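Local coordinates for nitroreductase family protein (Clostridium novyi, PDB 3G14), which probably acts as an oxidoreductase of the nitroreductase family, whose members typically use a bound flavin to reduce their substrates, at residues Tyr46-Glu52 and Pro79-Val85. Numbering follows the deposited sequence.
Sequences YKFIVVE and PMTIVAV
Strands 46-51 and 80-85 are antiparallel neighbours at the centre of the mixed beta sheet of the nitroreductase alpha+beta fold. Two helices, 54-63 and 70-77, lie in the connection between them. The strand axes approach to 4.7 Å at 158°, and both backbones are extended. Tyr46 takes chi1 p, and its ring leads away from 79-85 to helix 99-117. Tyr46 CA lies 3.0 Å from Val85 O, a CA-H...O contact. Lys47 opens the register as a hydrogen-bonded pair with Val85: Lys47 N to Val85 O and Val85 N to Lys47 O are both 2.9 Å. Phe48 faces Ala84 in a non-hydrogen-bonded pair, CA-CA 4.8 Å. With chi1 m, the Phe48 ring brings CE1 to 3.7 Å from Ala84 CB and CD1 to 4.0 Å from Ile82 CG2. Ile49 pairs with Val83 through Ile49 N to Val83 O, 2.9 Å, and Val83 N to Ile49 O, 2.8 Å. Ile49 CD1 reaches Val85 CG2 at 4.1 Å, on the opposite face from Phe48. Val50 stands beside Ile82 without mutual hydrogen bonds; its own backbone bonds to Tyr174 and Asp176 on the other side, where strand 173-175 runs parallel. Val50 CG1 packs 3.7 Å from SE of Met80, a selenomethionine. Val51 closes the pairing with Thr81: Val51 N to Thr81 O is 2.7 Å and Thr81 N to Val51 O 3.0 Å. Strand 144-151 flanks the other edge of 80-85. Eleven of the fourteen residues are buried, as befits a sheet core between helical layers. Glu52 leaves the strand, with OE2 3.2 Å from Met80 CE.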
loop_
_atom_site.group_PDB
_atom_site.type_symbol
_atom_site.label_atom_id
_atom_site.label_comp_id
_atom_site.label_asym_id
_atom_site.label_seq_id
_atom_site.Cartn_x
_atom_site.Cartn_y
_atom_site.Cartn_z
ATOM N N TYR B 46 1.366 6.189 -11.669
ATOM C CA TYR B 46 0.159 5.382 -11.941
ATOM C C TYR B 46 -1.018 6.305 -12.264
ATOM O O TYR B 46 -0.990 7.504 -11.990
ATOM C CB TYR B 46 -0.186 4.490 -10.736
ATOM C CG TYR B 46 -0.123 5.237 -9.424
ATOM C CD1 TYR B 46 -1.169 6.073 -9.027
ATOM C CD2 TYR B 46 1.009 5.171 -8.611
ATOM C CE1 TYR B 46 -1.080 6.789 -7.840
ATOM C CE2 TYR B 46 1.107 5.912 -7.455
ATOM C CZ TYR B 46 0.054 6.722 -7.074
ATOM O OH TYR B 46 0.133 7.441 -5.891
ATOM N N LYS B 47 -2.008 5.715 -12.929
ATOM C CA LYS B 47 -3.333 6.271 -13.125
ATOM C C LYS B 47 -4.349 5.153 -12.955
ATOM O O LYS B 47 -3.972 3.962 -12.942
ATOM C CB LYS B 47 -3.444 6.899 -14.525
ATOM C CG LYS B 47 -2.441 8.038 -14.812
ATOM C CD LYS B 47 -2.608 8.639 -16.226
ATOM C CE LYS B 47 -1.841 9.955 -16.372
ATOM N NZ LYS B 47 -0.402 9.839 -16.190
ATOM N N PHE B 48 -5.621 5.544 -12.810
ATOM C CA PHE B 48 -6.747 4.637 -12.555
ATOM C C PHE B 48 -7.723 4.722 -13.707
ATOM O O PHE B 48 -8.070 5.837 -14.165
ATOM C CB PHE B 48 -7.439 5.018 -11.224
ATOM C CG PHE B 48 -6.506 4.928 -10.077
ATOM C CD1 PHE B 48 -6.160 3.671 -9.559
ATOM C CD2 PHE B 48 -5.914 6.076 -9.542
ATOM C CE1 PHE B 48 -5.231 3.538 -8.532
ATOM C CE2 PHE B 48 -4.983 5.955 -8.482
ATOM C CZ PHE B 48 -4.650 4.687 -7.978
ATOM N N ILE B 49 -8.170 3.561 -14.171
ATOM C CA ILE B 49 -9.297 3.503 -15.118
ATOM C C ILE B 49 -10.502 2.979 -14.343
ATOM O O ILE B 49 -10.444 1.891 -13.721
ATOM C CB ILE B 49 -9.021 2.582 -16.303
ATOM C CG1 ILE B 49 -7.678 2.917 -16.960
ATOM C CG2 ILE B 49 -10.195 2.592 -17.306
ATOM C CD1 ILE B 49 -7.252 1.853 -18.048
ATOM N N VAL B 50 -11.570 3.774 -14.341
ATOM C CA VAL B 50 -12.874 3.337 -13.834
ATOM C C VAL B 50 -13.569 2.587 -14.968
ATOM O O VAL B 50 -13.819 3.143 -16.025
ATOM C CB VAL B 50 -13.751 4.520 -13.340
ATOM C CG1 VAL B 50 -15.206 4.061 -12.982
ATOM C CG2 VAL B 50 -13.099 5.220 -12.155
ATOM N N VAL B 51 -13.849 1.313 -14.766
ATOM C CA VAL B 51 -14.514 0.531 -15.825
ATOM C C VAL B 51 -15.992 0.314 -15.477
ATOM O O VAL B 51 -16.311 -0.419 -14.498
ATOM C CB VAL B 51 -13.837 -0.835 -16.074
ATOM C CG1 VAL B 51 -14.610 -1.605 -17.155
ATOM C CG2 VAL B 51 -12.338 -0.654 -16.386
ATOM N N GLU B 52 -16.876 0.923 -16.285
ATOM C CA GLU B 52 -18.338 0.820 -16.099
ATOM C C GLU B 52 -19.035 0.004 -17.177
ATOM O O GLU B 52 -20.133 -0.496 -16.938
ATOM C CB GLU B 52 -19.017 2.200 -16.036
ATOM C CG GLU B 52 -18.594 3.032 -14.826
ATOM C CD GLU B 52 -19.439 4.297 -14.583
ATOM O OE1 GLU B 52 -20.481 4.511 -15.247
ATOM O OE2 GLU B 52 -19.043 5.076 -13.687
ATOM N N PRO B 79 -21.169 -2.783 -9.857
ATOM C CA PRO B 79 -21.394 -1.663 -10.826
ATOM C C PRO B 79 -20.153 -1.176 -11.593
ATOM O O PRO B 79 -20.292 -0.706 -12.715
ATOM C CB PRO B 79 -22.025 -0.548 -9.971
ATOM C CG PRO B 79 -21.584 -0.864 -8.559
ATOM C CD PRO B 79 -21.501 -2.393 -8.476
HETATM N N MSE B 80 -18.973 -1.248 -10.977
HETATM C CA MSE B 80 -17.742 -0.888 -11.646
HETATM C C MSE B 80 -16.528 -1.615 -11.090
HETATM O O MSE B 80 -16.582 -2.298 -10.058
HETATM C CB MSE B 80 -17.528 0.636 -11.557
HETATM C CG MSE B 80 -17.305 1.107 -10.190
HETATM SE SE MSE B 80 -17.032 3.050 -9.978
HETATM C CE MSE B 80 -18.503 3.676 -10.883
ATOM N N THR B 81 -15.442 -1.502 -11.840
ATOM C CA THR B 81 -14.131 -2.001 -11.448
ATOM C C THR B 81 -13.110 -0.883 -11.614
ATOM O O THR B 81 -13.186 -0.096 -12.560
ATOM C CB THR B 81 -13.763 -3.262 -12.305
ATOM O OG1 THR B 81 -14.549 -4.375 -11.864
ATOM C CG2 THR B 81 -12.274 -3.578 -12.236
ATOM N N ILE B 82 -12.196 -0.777 -10.655
ATOM C CA ILE B 82 -11.092 0.198 -10.733
ATOM C C ILE B 82 -9.824 -0.548 -11.103
ATOM O O ILE B 82 -9.470 -1.510 -10.432
ATOM C CB ILE B 82 -10.908 0.988 -9.421
ATOM C CG1 ILE B 82 -12.191 1.773 -9.111
ATOM C CG2 ILE B 82 -9.729 1.950 -9.544
ATOM C CD1 ILE B 82 -12.324 2.369 -7.707
ATOM N N VAL B 83 -9.131 -0.095 -12.156
ATOM C CA VAL B 83 -7.888 -0.744 -12.607
ATOM C C VAL B 83 -6.686 0.215 -12.414
ATOM O O VAL B 83 -6.746 1.381 -12.870
ATOM C CB VAL B 83 -7.985 -1.089 -14.119
ATOM C CG1 VAL B 83 -6.725 -1.780 -14.615
ATOM C CG2 VAL B 83 -9.207 -1.971 -14.415
ATOM N N ALA B 84 -5.637 -0.268 -11.751
ATOM C CA ALA B 84 -4.467 0.547 -11.462
ATOM C C ALA B 84 -3.374 0.219 -12.480
ATOM O O ALA B 84 -2.918 -0.911 -12.541
ATOM C CB ALA B 84 -3.994 0.344 -10.023
ATOM N N VAL B 85 -2.947 1.234 -13.251
ATOM C CA VAL B 85 -2.002 1.090 -14.351
ATOM C C VAL B 85 -0.768 1.966 -14.062
ATOM O O VAL B 85 -0.881 3.141 -13.728
ATOM C CB VAL B 85 -2.656 1.518 -15.688
ATOM C CG1 VAL B 85 -1.672 1.361 -16.918
ATOM C CG2 VAL B 85 -3.980 0.737 -15.922
#